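Local coordinates for hypothetical protein TA0175 (Thermoplasma acidophilum, PDB 1L6R), which dephosphorylates 2-phosphoglycolate to glycolate and phosphate in a magnesium-dependent reaction, and less efficiently releases phosphate from inorganic pyrophosphate, at residues 6-11 and 219-224; 29-34 and 59-64; 67-72 and 139-144; 156-161 and 172-177; 191-196 and 200-205. The protein carries 1 engineered substitution. All coordinates share one frame; numbering follows the deposited sequence.

Overall arrangement
Contacts 1, 4 and 5 share the central sheet of the HAD-type core. Strand 172-175 lies between strands 7-11 and 190-193, with bonds from Ala9 N to Leu173 O (2.8 Å) and Ala192 N to Val174 O (3.1 Å). Asp11 of contact 1 and Asp177 of contact 4 bind the same calcium ion in the active site, and the side chain of Pro194 of contact 5 lies about 6 Å from a bound calcium ion. Helix 25-36 of contact 2 packs on Phe221 of contact 1, centres about 11 Å apart. Contact 3, where the core meets the small antiparallel sheet, touches contact 4 through Gly70 and Phe156, centres about 14 Å apart.

Contact 1: 6-11 and 219-224; sequences RLAAID and QIFKHF. With CA (calcium ion), chain C.
The carboxylate of Asp11, the nucleophile, is gripped through both oxygens where strand 7-11 ends, while two residues of the same strand, Ala8 and Ile10, meet Phe221 of helix 215-223. Asp11 OD2 binds a calcium ion at 2.4 Å, and two waters, Asp177, Asn180 and Asp181 complete that ion's shell. Its other oxygen, OD1, takes the backbone N-H of Gly14, so the side chain caps the start of the following helix, and it also receives a weak bond from water 1, itself a calcium ligand. Both oxygens are engaged, which restricts rotation of the carboxylate.

The contact with the helix is wholly apolar. Phe221 carries its ring beside its own backbone N (chi1 -74°), which sends the far end of the ring down to the strand. There Ala8 CB lies 4.3 Å from Phe221 CE1, and Ile10 CD1 stands 4.2 Å from Phe221 CZ, both approaching the ring obliquely. Ile10 arrives from the direction opposite to Phe221, its ethyl arm stretched out (chi2 174°) to end in that methyl. Elsewhere the ring rests on Ala34 of helix 25-36.

Ile220 and Phe224 of the same helix region turn to Leu173 and Phe207 instead. The strand is thus divided chemically: its buried middle is held by dispersion against the C-terminal helix, whereas its end delivers a carboxylate to the metal, an arrangement consistent with the HAD active site.

Contact 2: 29-34 and 59-64; sequences ESIRSA and LGINGP
Two helices that flank the Rossmann-like sheet of the HAD core, 25-36 and 49-60, are joined here where the second of them runs out toward strand 65-67. Arg32 makes the polar link. Its chain is extended from CG to NE, so the guanidinium edge reaches the carbonyl of Leu59 near the C-terminal end of helix 49-60. Arg32 NE donates to Leu59 O at 2.8 Å, almost straight at 166°, with the oxygen lying in the guanidinium plane. NH2 of the same arginine adds a weak bond to that oxygen, and another weak one goes to Phe58 O. Two N-H groups therefore converge on a single carbonyl near a helix C-terminus, where a positive charge would probably be favourable. On its other side, Arg32 NH1 has a long ion pair with Glu29 OE2, 3.9 Å.

Deeper in, Ile31 CG2 touches Ile61 CD1 at 3.8 Å, the two branched chains crossing obliquely. Gly60, with positive phi, turns the backbone between the polar and the apolar points. Ile61 continues onto Leu43 of strand 40-44, Pro64 reaches Leu161 of helix 154-164, and Ser30 and Ala34 pack against helix 215-223.

Contact 3: 67-72 and 139-144; sequences GENGGI and FYSGYS
The side-chain amide of Asn69 and the ring of Phe139 approach from opposite directions with their planes 67° apart. Asn69 OD1 sits at the ring edge, in its plane, 3.6 Å from Phe139 CE2. The amide nitrogen is placed obliquely to the ring, with Asn69 ND2 3.6 Å from Phe139 CZ. The amide therefore lies across one end of the phenyl ring and has its nitrogen hydrogen-bonded elsewhere. The ring of Tyr140 carries Ser144 O on one face, 3.3 Å above the plane and displaced toward the rim, and meets Trp145 edge-to-face.

Phe139 holds CG between its backbone N and carbonyl carbon (chi1 56°), which swings the ring off the strand toward Asn69. Ser141 CB adds a looser touch, 4.3 Å from Asn69 OD1.

Both segments include a tight turn. Residues 67-72 link two antiparallel strands, with Gly71 and Ile72 facing Gly67 in a classic beta bulge. Ser141 to Ser144 form a type II' turn at the hairpin tip; Ser141 N bonds to Ser144 O at 3.0 Å, and the return bond from Ser144 N to Ser141 O is weak.

Asn69 also touches His146 and Met148 of strand 144-149 and lies close to Gly46, a magnesium ligand, and to Lys154, a probable substrate-binding residue. Here the Rossmann-like core and the small antiparallel cap sheet meet beside the active site, consistent with the core-and-cap layout of HAD phosphatases.

Contact 4: 156-161 and 172-177; sequences FAVNKL and ILVIGD. With CA (calcium ion), chain D; CA (calcium ion), chain C.
Val158 lies against two residues of strand 172-175 with a different methyl for each. Val158 CG1 meets Ile172 CG2 at 4.2 Å, and Val158 CG2 meets Val174 CG1 at 4.1 Å. The fork is set by chi1 (171°): CG1 stands opposite the backbone N while CG2 lies beside it, so the two branches reach two strand residues that point to the same side of the sheet. Val158 and Val174 cross at about a right angle.

Around this apolar centre, Met184 of helix 182-185 touches both valines, Leu187 closes on Val158, and Phe185 on Val174.

Further along the strand the chemistry changes. Past Gly176 the chain delivers Asp177, whose carboxylate bridges two calcium ions: Asp177 OD1 binds the ion shared with Asp11 at 2.4 Å, and Asp177 OD2 binds, also at 2.4 Å, the second, whose ligands also include Gly14 O and three waters. Holding one oxygen to each metal fixes the rotation of the carboxylate.

Helix 154-164 packs on one face of the sheet and reaches across to Phe66 of strand 65-67 through Ala157 and Leu161, while Ile175 faces helix 215-223 on the other. Phe156 packs on Pro188, and Asn159 on Tyr169, of the second subunit.

Contact 5: 191-196 and 200-205; sequences KACPAN and NIKAVS
Ile201 begins the contact by setting its CG2 methyl 3.7 Å from Cys193 CB. Its carbonyl is used twice within the helical segment: Ser205 OG donates to Ile201 O at 2.8 Å from above the carbonyl plane, and Val204 N bonds to the same oxygen from the opposite face.

Lys202 comes next, its chain extended beyond CG and laid past the cysteine, with Lys202 CG 3.8 Å from Cys193 SG. At the far end Lys202 NZ donates to Ala195 O at 2.7 Å, with a C=O...N angle of 138° and the nitrogen tilted 34° from the carbonyl plane. The bond fastens the helix to the loop that leaves strand 190-193.

Val204 presents its carbonyl to the aliphatic part of Lys191, with Lys191 CE 3.3 Å from Val204 O. Bends at chi3 and chi4 carry that lysine past the carbonyl, and its ammonium bonds to Phe185 O and Val189 O. Ser205 brings its hydroxyl back over the cysteine, Ser205 OG 3.3 Å from Cys193 SG, so Cys193 is flanked by Ile201, Lys202 and Ser205.

The unit is a beta-alpha-beta crossover: helix 199-204 returns the chain from strand 190-193 to the parallel strand 207-208. The axes of 191-193 and 200-204 approach to 8.0 Å, their N-to-C directions 137° apart. Ile201 and Ser205 pack on helix 182-185, Ala192 faces helix 215-223, and Asn200 ND2 hydrogen-bonds to Glu132 of the second subunit.

Contact 1: 6-11 and 219-224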
# COMPACT_ATOMS: atom_id res chain seq x y z
N ARG A 6 20.14 0.96 -7.23
CA ARG A 6 21.11 1.39 -6.23
C ARG A 6 20.87 0.75 -4.87
O ARG A 6 21.77 0.71 -4.03
CB ARG A 6 21.06 2.91 -6.08
CG ARG A 6 21.48 3.66 -7.33
CD ARG A 6 21.16 5.14 -7.24
NE ARG A 6 21.85 5.80 -6.14
CZ ARG A 6 21.68 7.08 -5.82
NH1 ARG A 6 20.84 7.83 -6.53
NH2 ARG A 6 22.34 7.61 -4.80
N LEU A 7 19.67 0.25 -4.65
CA LEU A 7 19.34 -0.36 -3.37
C LEU A 7 18.40 -1.54 -3.55
O LEU A 7 17.49 -1.49 -4.39
CB LEU A 7 18.70 0.70 -2.46
CG LEU A 7 18.33 0.28 -1.02
CD1 LEU A 7 18.42 1.49 -0.12
CD2 LEU A 7 16.94 -0.34 -0.98
N ALA A 8 18.64 -2.59 -2.78
CA ALA A 8 17.79 -3.78 -2.80
C ALA A 8 17.25 -4.03 -1.39
O ALA A 8 18.01 -4.06 -0.42
CB ALA A 8 18.56 -5.00 -3.28
N ALA A 9 15.93 -4.18 -1.29
CA ALA A 9 15.27 -4.45 -0.02
C ALA A 9 14.82 -5.90 -0.11
O ALA A 9 14.04 -6.27 -1.00
CB ALA A 9 14.09 -3.51 0.18
N ILE A 10 15.30 -6.72 0.82
CA ILE A 10 15.03 -8.15 0.80
C ILE A 10 14.32 -8.72 2.01
O ILE A 10 14.68 -8.42 3.15
CB ILE A 10 16.37 -8.91 0.65
CG1 ILE A 10 17.19 -8.33 -0.51
CG2 ILE A 10 16.12 -10.40 0.44
CD1 ILE A 10 18.58 -8.93 -0.64
N ASP A 11 13.31 -9.56 1.74
CA ASP A 11 12.53 -10.26 2.76
C ASP A 11 13.43 -11.38 3.29
O ASP A 11 13.74 -12.34 2.58
CB ASP A 11 11.28 -10.82 2.07
CG ASP A 11 10.53 -11.81 2.92
OD1 ASP A 11 10.76 -11.92 4.14
OD2 ASP A 11 9.68 -12.48 2.31
N GLN A 219 21.20 -15.23 -8.81
CA GLN A 219 20.70 -15.11 -10.19
C GLN A 219 20.02 -13.77 -10.43
O GLN A 219 20.15 -13.19 -11.51
CB GLN A 219 19.74 -16.25 -10.53
CG GLN A 219 19.40 -16.24 -12.02
CD GLN A 219 18.33 -17.24 -12.40
OE1 GLN A 219 17.30 -17.34 -11.74
NE2 GLN A 219 18.57 -17.98 -13.48
N ILE A 220 19.28 -13.28 -9.44
CA ILE A 220 18.61 -12.00 -9.55
C ILE A 220 19.64 -10.88 -9.70
O ILE A 220 19.51 -10.04 -10.58
CB ILE A 220 17.71 -11.73 -8.31
CG1 ILE A 220 16.49 -12.64 -8.34
CG2 ILE A 220 17.30 -10.27 -8.26
CD1 ILE A 220 15.72 -12.66 -7.03
N PHE A 221 20.65 -10.88 -8.84
CA PHE A 221 21.68 -9.84 -8.90
C PHE A 221 22.40 -9.88 -10.25
O PHE A 221 22.66 -8.83 -10.85
CB PHE A 221 22.69 -10.01 -7.75
CG PHE A 221 22.16 -9.58 -6.40
CD1 PHE A 221 20.97 -8.85 -6.28
CD2 PHE A 221 22.87 -9.89 -5.24
CE1 PHE A 221 20.51 -8.42 -5.02
CE2 PHE A 221 22.42 -9.46 -3.97
CZ PHE A 221 21.25 -8.73 -3.87
N LYS A 222 22.72 -11.08 -10.73
CA LYS A 222 23.40 -11.22 -12.02
C LYS A 222 22.51 -10.67 -13.13
O LYS A 222 22.98 -9.95 -14.02
CB LYS A 222 23.72 -12.68 -12.32
CG LYS A 222 24.84 -13.25 -11.47
CD LYS A 222 25.07 -14.71 -11.80
CE LYS A 222 26.20 -15.29 -10.96
NZ LYS A 222 25.93 -15.15 -9.50
N HIS A 223 21.23 -11.00 -13.08
CA HIS A 223 20.31 -10.52 -14.10
C HIS A 223 20.31 -9.00 -14.20
O HIS A 223 20.28 -8.45 -15.31
CB HIS A 223 18.89 -11.02 -13.80
CG HIS A 223 17.87 -10.54 -14.78
ND1 HIS A 223 17.06 -9.45 -14.54
CD2 HIS A 223 17.54 -10.99 -16.01
CE1 HIS A 223 16.28 -9.24 -15.59
NE2 HIS A 223 16.56 -10.16 -16.50
N PHE A 224 20.34 -8.32 -13.06
CA PHE A 224 20.34 -6.86 -13.04
C PHE A 224 21.75 -6.26 -13.07
O PHE A 224 21.93 -5.07 -12.80
CB PHE A 224 19.56 -6.37 -11.82
CG PHE A 224 18.08 -6.61 -11.91
CD1 PHE A 224 17.31 -5.90 -12.84
CD2 PHE A 224 17.45 -7.54 -11.09
CE1 PHE A 224 15.94 -6.13 -12.95
CE2 PHE A 224 16.08 -7.77 -11.18
CZ PHE A 224 15.32 -7.06 -12.11
CA CA C . 7.34 -12.98 2.39
O HOH W 1 7.96 -12.05 4.81
O HOH W 2 6.99 -14.90 3.95

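Contact 2: 29-34 and 59-64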
# COMPACT_ATOMS: atom_id res chain seq x y z
N GLU A 29 26.92 -14.78 0.34
CA GLU A 29 28.02 -14.39 -0.54
C GLU A 29 27.54 -13.52 -1.70
O GLU A 29 28.26 -12.62 -2.12
CB GLU A 29 28.78 -15.61 -1.06
CG GLU A 29 29.48 -16.45 0.04
CD GLU A 29 30.56 -15.68 0.83
OE1 GLU A 29 30.92 -14.54 0.47
OE2 GLU A 29 31.06 -16.24 1.84
N SER A 30 26.33 -13.77 -2.20
CA SER A 30 25.80 -12.95 -3.29
C SER A 30 25.61 -11.52 -2.79
O SER A 30 25.92 -10.55 -3.48
CB SER A 30 24.46 -13.50 -3.78
OG SER A 30 24.62 -14.79 -4.36
N ILE A 31 25.09 -11.39 -1.57
CA ILE A 31 24.88 -10.07 -1.00
C ILE A 31 26.22 -9.35 -0.83
O ILE A 31 26.36 -8.19 -1.21
CB ILE A 31 24.15 -10.18 0.36
CG1 ILE A 31 22.67 -10.50 0.11
CG2 ILE A 31 24.30 -8.87 1.15
CD1 ILE A 31 21.92 -10.90 1.37
N ARG A 32 27.21 -10.03 -0.26
CA ARG A 32 28.51 -9.39 -0.06
C ARG A 32 29.15 -9.01 -1.39
O ARG A 32 29.76 -7.95 -1.49
CB ARG A 32 29.44 -10.30 0.74
CG ARG A 32 28.98 -10.49 2.18
CD ARG A 32 29.85 -11.50 2.90
NE ARG A 32 29.39 -11.70 4.28
CZ ARG A 32 29.82 -12.67 5.07
NH1 ARG A 32 30.74 -13.53 4.64
NH2 ARG A 32 29.33 -12.80 6.30
N SER A 33 29.01 -9.86 -2.40
CA SER A 33 29.58 -9.57 -3.71
C SER A 33 28.92 -8.32 -4.30
O SER A 33 29.61 -7.41 -4.76
CB SER A 33 29.37 -10.75 -4.66
OG SER A 33 30.18 -11.86 -4.29
N ALA A 34 27.59 -8.27 -4.27
CA ALA A 34 26.88 -7.11 -4.81
C ALA A 34 27.21 -5.83 -4.05
O ALA A 34 27.38 -4.77 -4.66
CB ALA A 34 25.37 -7.36 -4.79
N LEU A 59 26.18 -10.82 8.87
CA LEU A 59 26.14 -11.08 7.44
C LEU A 59 26.90 -9.99 6.70
O LEU A 59 27.47 -10.24 5.63
CB LEU A 59 24.69 -11.15 6.92
CG LEU A 59 23.75 -12.16 7.59
CD1 LEU A 59 22.51 -12.32 6.72
CD2 LEU A 59 24.44 -13.50 7.78
N GLY A 60 26.93 -8.79 7.27
CA GLY A 60 27.62 -7.68 6.63
C GLY A 60 26.71 -6.88 5.72
O GLY A 60 27.01 -6.67 4.55
N ILE A 61 25.59 -6.42 6.28
CA ILE A 61 24.61 -5.64 5.53
C ILE A 61 24.97 -4.16 5.65
O ILE A 61 25.11 -3.64 6.76
CB ILE A 61 23.21 -5.90 6.09
CG1 ILE A 61 22.91 -7.40 6.05
CG2 ILE A 61 22.17 -5.10 5.31
CD1 ILE A 61 22.99 -8.05 4.66
N ASN A 62 25.09 -3.47 4.52
CA ASN A 62 25.48 -2.06 4.56
C ASN A 62 24.39 -1.01 4.65
O ASN A 62 24.67 0.18 4.78
CB ASN A 62 26.43 -1.74 3.38
CG ASN A 62 25.78 -1.93 2.01
OD1 ASN A 62 26.46 -1.90 0.98
ND2 ASN A 62 24.47 -2.12 2.00
N GLY A 63 23.13 -1.44 4.61
CA GLY A 63 22.04 -0.48 4.73
C GLY A 63 21.27 -0.70 6.01
O GLY A 63 21.62 -1.57 6.82
N PRO A 64 20.20 0.07 6.24
CA PRO A 64 19.40 -0.10 7.46
C PRO A 64 18.70 -1.45 7.40
O PRO A 64 18.51 -2.02 6.32
CB PRO A 64 18.39 1.05 7.38
CG PRO A 64 19.05 2.06 6.47
CD PRO A 64 19.69 1.18 5.43

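Contact 3: 67-72 and 139-144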
# COMPACT_ATOMS: atom_id res chain seq x y z
N GLY A 67 12.89 -4.63 11.51
CA GLY A 67 12.28 -5.76 12.19
C GLY A 67 10.79 -5.46 12.27
O GLY A 67 10.33 -4.41 11.79
N GLU A 68 10.03 -6.37 12.86
CA GLU A 68 8.60 -6.20 13.05
C GLU A 68 7.88 -5.69 11.80
O GLU A 68 7.03 -4.80 11.86
CB GLU A 68 8.34 -5.27 14.25
CG GLU A 68 8.96 -5.82 15.52
CD GLU A 68 8.61 -5.03 16.77
OE1 GLU A 68 7.41 -4.86 17.04
OE2 GLU A 68 9.54 -4.60 17.49
N ASN A 69 8.24 -6.29 10.66
CA ASN A 69 7.61 -6.01 9.37
C ASN A 69 7.68 -4.58 8.88
O ASN A 69 6.87 -4.16 8.05
CB ASN A 69 6.16 -6.50 9.41
CG ASN A 69 6.07 -7.99 9.66
OD1 ASN A 69 6.51 -8.78 8.83
ND2 ASN A 69 5.53 -8.38 10.81
N GLY A 70 8.67 -3.84 9.39
CA GLY A 70 8.87 -2.46 8.99
C GLY A 70 8.62 -1.45 10.09
O GLY A 70 8.90 -0.26 9.91
N GLY A 71 8.13 -1.90 11.24
CA GLY A 71 7.82 -0.99 12.33
C GLY A 71 8.98 -0.47 13.15
O GLY A 71 8.81 0.50 13.89
N ILE A 72 10.14 -1.11 13.04
CA ILE A 72 11.30 -0.70 13.81
C ILE A 72 12.52 -0.88 12.92
O ILE A 72 12.60 -1.82 12.13
CB ILE A 72 11.38 -1.51 15.14
CG1 ILE A 72 12.53 -0.99 16.01
CG2 ILE A 72 11.52 -3.00 14.86
CD1 ILE A 72 12.38 -1.39 17.47
N PHE A 139 -1.21 -11.50 10.10
CA PHE A 139 -0.71 -12.36 9.03
C PHE A 139 0.46 -13.12 9.58
O PHE A 139 0.99 -12.79 10.65
CB PHE A 139 -0.28 -11.57 7.78
CG PHE A 139 0.75 -10.52 8.06
CD1 PHE A 139 0.35 -9.22 8.37
CD2 PHE A 139 2.11 -10.82 8.03
CE1 PHE A 139 1.29 -8.23 8.66
CE2 PHE A 139 3.06 -9.83 8.32
CZ PHE A 139 2.65 -8.54 8.64
N TYR A 140 0.88 -14.15 8.86
CA TYR A 140 1.99 -14.98 9.27
C TYR A 140 3.24 -14.67 8.47
O TYR A 140 3.18 -14.39 7.27
CB TYR A 140 1.62 -16.47 9.09
CG TYR A 140 2.63 -17.42 9.67
CD1 TYR A 140 3.77 -17.81 8.95
CD2 TYR A 140 2.49 -17.89 10.98
CE1 TYR A 140 4.73 -18.63 9.52
CE2 TYR A 140 3.44 -18.72 11.55
CZ TYR A 140 4.56 -19.08 10.82
OH TYR A 140 5.51 -19.89 11.39
N SER A 141 4.39 -14.69 9.15
CA SER A 141 5.66 -14.49 8.48
C SER A 141 6.77 -15.06 9.34
O SER A 141 6.83 -14.80 10.54
CB SER A 141 5.95 -13.01 8.21
OG SER A 141 7.12 -12.91 7.40
N GLY A 142 7.64 -15.85 8.74
CA GLY A 142 8.76 -16.39 9.48
C GLY A 142 8.41 -17.42 10.52
O GLY A 142 7.98 -18.53 10.21
N TYR A 143 8.54 -17.03 11.79
CA TYR A 143 8.29 -17.91 12.92
C TYR A 143 6.93 -17.80 13.57
O TYR A 143 6.58 -18.65 14.39
CB TYR A 143 9.31 -17.65 14.03
CG TYR A 143 10.66 -18.21 13.72
CD1 TYR A 143 11.55 -17.52 12.89
CD2 TYR A 143 11.02 -19.48 14.17
CE1 TYR A 143 12.76 -18.10 12.51
CE2 TYR A 143 12.23 -20.06 13.79
CZ TYR A 143 13.08 -19.36 12.97
OH TYR A 143 14.27 -19.94 12.59
N SER A 144 6.15 -16.79 13.22
CA SER A 144 4.89 -16.61 13.93
C SER A 144 3.92 -15.73 13.19
O SER A 144 4.19 -15.23 12.09
CB SER A 144 5.19 -15.91 15.27
OG SER A 144 5.54 -14.53 15.04

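Contact 4: 156-161 and 172-177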
# COMPACT_ATOMS: atom_id res chain seq x y z
N PHE A 156 5.76 0.63 3.92
CA PHE A 156 6.20 1.72 4.79
C PHE A 156 7.73 1.72 4.85
O PHE A 156 8.36 2.77 4.72
CB PHE A 156 5.62 1.50 6.20
CG PHE A 156 6.13 2.48 7.22
CD1 PHE A 156 5.48 3.70 7.43
CD2 PHE A 156 7.27 2.20 7.96
CE1 PHE A 156 5.97 4.62 8.36
CE2 PHE A 156 7.77 3.11 8.90
CZ PHE A 156 7.11 4.32 9.10
N ALA A 157 8.33 0.54 5.02
CA ALA A 157 9.79 0.45 5.10
C ALA A 157 10.50 0.86 3.81
O ALA A 157 11.49 1.60 3.85
CB ALA A 157 10.20 -0.97 5.50
N VAL A 158 10.00 0.39 2.67
CA VAL A 158 10.63 0.73 1.40
C VAL A 158 10.51 2.22 1.11
O VAL A 158 11.45 2.84 0.62
CB VAL A 158 10.03 -0.12 0.24
CG1 VAL A 158 10.53 0.37 -1.10
CG2 VAL A 158 10.44 -1.58 0.42
N ASN A 159 9.36 2.80 1.43
CA ASN A 159 9.22 4.24 1.21
C ASN A 159 10.19 4.99 2.12
O ASN A 159 10.74 6.02 1.73
CB ASN A 159 7.79 4.70 1.48
CG ASN A 159 6.88 4.48 0.30
OD1 ASN A 159 7.25 4.78 -0.84
ND2 ASN A 159 5.70 3.95 0.54
N LYS A 160 10.41 4.47 3.32
CA LYS A 160 11.34 5.11 4.25
C LYS A 160 12.76 5.05 3.69
O LYS A 160 13.50 6.02 3.77
CB LYS A 160 11.26 4.42 5.62
CG LYS A 160 12.20 5.02 6.65
CD LYS A 160 11.70 4.72 8.04
CE LYS A 160 10.40 5.47 8.33
NZ LYS A 160 10.60 6.95 8.25
N LEU A 161 13.14 3.91 3.12
CA LEU A 161 14.48 3.79 2.52
C LEU A 161 14.62 4.76 1.34
O LEU A 161 15.67 5.39 1.16
CB LEU A 161 14.70 2.35 2.04
CG LEU A 161 14.89 1.30 3.15
CD1 LEU A 161 14.74 -0.08 2.57
CD2 LEU A 161 16.27 1.47 3.79
N ILE A 172 15.21 1.24 -6.92
CA ILE A 172 15.05 0.28 -5.83
C ILE A 172 14.57 -1.06 -6.37
O ILE A 172 13.66 -1.12 -7.20
CB ILE A 172 14.01 0.80 -4.80
CG1 ILE A 172 14.52 2.10 -4.16
CG2 ILE A 172 13.74 -0.27 -3.74
CD1 ILE A 172 13.49 2.80 -3.31
N LEU A 173 15.19 -2.13 -5.89
CA LEU A 173 14.80 -3.48 -6.26
C LEU A 173 14.27 -4.15 -4.99
O LEU A 173 14.93 -4.10 -3.95
CB LEU A 173 16.01 -4.28 -6.78
CG LEU A 173 15.82 -5.80 -6.89
CD1 LEU A 173 14.78 -6.13 -7.98
CD2 LEU A 173 17.16 -6.46 -7.21
N VAL A 174 13.08 -4.74 -5.07
CA VAL A 174 12.56 -5.46 -3.91
C VAL A 174 12.53 -6.95 -4.25
O VAL A 174 12.27 -7.34 -5.39
CB VAL A 174 11.14 -4.99 -3.50
CG1 VAL A 174 11.17 -3.52 -3.11
CG2 VAL A 174 10.14 -5.26 -4.61
N ILE A 175 12.84 -7.78 -3.26
CA ILE A 175 12.84 -9.23 -3.42
C ILE A 175 11.94 -9.78 -2.32
O ILE A 175 12.17 -9.52 -1.12
CB ILE A 175 14.27 -9.81 -3.31
CG1 ILE A 175 15.16 -9.16 -4.38
CG2 ILE A 175 14.23 -11.33 -3.48
CD1 ILE A 175 16.60 -9.62 -4.34
N GLY A 176 10.91 -10.53 -2.73
CA GLY A 176 9.94 -11.10 -1.82
C GLY A 176 9.45 -12.43 -2.37
O GLY A 176 9.95 -12.87 -3.41
N ASP A 177 8.46 -13.04 -1.72
CA ASP A 177 8.00 -14.34 -2.17
C ASP A 177 6.52 -14.66 -2.03
O ASP A 177 6.05 -15.63 -2.62
CB ASP A 177 8.79 -15.44 -1.42
CG ASP A 177 8.41 -15.52 0.06
OD1 ASP A 177 7.99 -14.51 0.62
OD2 ASP A 177 8.55 -16.59 0.68
CA CA D . 10.00 -18.48 0.83
CA CA C . 7.34 -12.98 2.39
O HOH W 2 6.99 -14.90 3.95
O HOH W 1 7.96 -12.05 4.81
O HOH W 3 8.72 -18.82 2.98
O HOH W 4 11.77 -18.81 2.63
O HOH W 5 10.95 -18.58 -1.43

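Contact 5: 191-196 and 200-205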
# COMPACT_ATOMS: atom_id res chain seq x y z
N LYS A 191 11.16 -5.31 -9.36
CA LYS A 191 10.79 -6.49 -8.58
C LYS A 191 11.34 -7.80 -9.07
O LYS A 191 11.39 -8.05 -10.26
CB LYS A 191 9.27 -6.62 -8.58
CG LYS A 191 8.51 -5.41 -8.05
CD LYS A 191 7.03 -5.50 -8.44
CE LYS A 191 6.65 -4.42 -9.43
NZ LYS A 191 6.53 -3.10 -8.76
N ALA A 192 11.72 -8.66 -8.12
CA ALA A 192 12.22 -9.98 -8.46
C ALA A 192 11.79 -10.98 -7.39
O ALA A 192 11.60 -10.63 -6.23
CB ALA A 192 13.74 -9.96 -8.60
N CYS A 193 11.66 -12.24 -7.79
CA CYS A 193 11.20 -13.26 -6.87
C CYS A 193 11.72 -14.64 -7.23
O CYS A 193 12.23 -14.86 -8.34
CB CYS A 193 9.67 -13.29 -6.88
SG CYS A 193 8.95 -13.82 -8.46
N PRO A 194 11.61 -15.60 -6.30
CA PRO A 194 12.08 -16.97 -6.51
C PRO A 194 11.10 -17.84 -7.32
O PRO A 194 9.95 -17.45 -7.58
CB PRO A 194 12.28 -17.50 -5.09
CG PRO A 194 11.19 -16.77 -4.32
CD PRO A 194 11.24 -15.37 -4.89
N ALA A 195 11.57 -19.02 -7.69
CA ALA A 195 10.77 -19.95 -8.46
C ALA A 195 9.55 -20.44 -7.68
O ALA A 195 8.55 -20.83 -8.28
CB ALA A 195 11.61 -21.15 -8.91
N ASN A 196 9.62 -20.41 -6.35
CA ASN A 196 8.48 -20.86 -5.56
C ASN A 196 7.66 -19.69 -5.01
O ASN A 196 6.90 -19.84 -4.05
CB ASN A 196 8.94 -21.80 -4.44
CG ASN A 196 9.66 -21.09 -3.33
OD1 ASN A 196 10.07 -19.94 -3.47
ND2 ASN A 196 9.84 -21.77 -2.20
N ASN A 200 0.70 -14.50 -7.85
CA ASN A 200 0.47 -13.06 -7.97
C ASN A 200 1.76 -12.25 -7.87
O ASN A 200 1.89 -11.21 -8.52
CB ASN A 200 -0.54 -12.59 -6.92
CG ASN A 200 -1.98 -12.89 -7.32
OD1 ASN A 200 -2.24 -13.54 -8.33
ND2 ASN A 200 -2.92 -12.42 -6.51
N ILE A 201 2.71 -12.73 -7.07
CA ILE A 201 3.99 -12.05 -6.94
C ILE A 201 4.76 -12.24 -8.25
O ILE A 201 5.35 -11.30 -8.76
CB ILE A 201 4.79 -12.60 -5.73
CG1 ILE A 201 4.18 -12.05 -4.42
CG2 ILE A 201 6.26 -12.19 -5.83
CD1 ILE A 201 4.30 -10.54 -4.23
N LYS A 202 4.75 -13.44 -8.80
CA LYS A 202 5.45 -13.66 -10.07
C LYS A 202 4.87 -12.78 -11.17
O LYS A 202 5.61 -12.20 -11.97
CB LYS A 202 5.31 -15.12 -10.52
CG LYS A 202 6.12 -16.11 -9.70
CD LYS A 202 6.00 -17.51 -10.28
CE LYS A 202 6.87 -18.49 -9.52
NZ LYS A 202 6.79 -19.85 -10.13
N ALA A 203 3.55 -12.67 -11.21
CA ALA A 203 2.88 -11.91 -12.26
C ALA A 203 3.24 -10.43 -12.33
O ALA A 203 3.10 -9.81 -13.39
CB ALA A 203 1.37 -12.08 -12.14
N VAL A 204 3.72 -9.85 -11.23
CA VAL A 204 4.10 -8.44 -11.26
C VAL A 204 5.62 -8.25 -11.19
O VAL A 204 6.10 -7.12 -11.17
CB VAL A 204 3.45 -7.64 -10.10
CG1 VAL A 204 1.93 -7.64 -10.26
CG2 VAL A 204 3.85 -8.23 -8.75
N SER A 205 6.36 -9.36 -11.17
CA SER A 205 7.82 -9.28 -11.07
C SER A 205 8.49 -9.00 -12.41
O SER A 205 8.02 -9.42 -13.46
CB SER A 205 8.38 -10.59 -10.50
OG SER A 205 8.05 -10.73 -9.13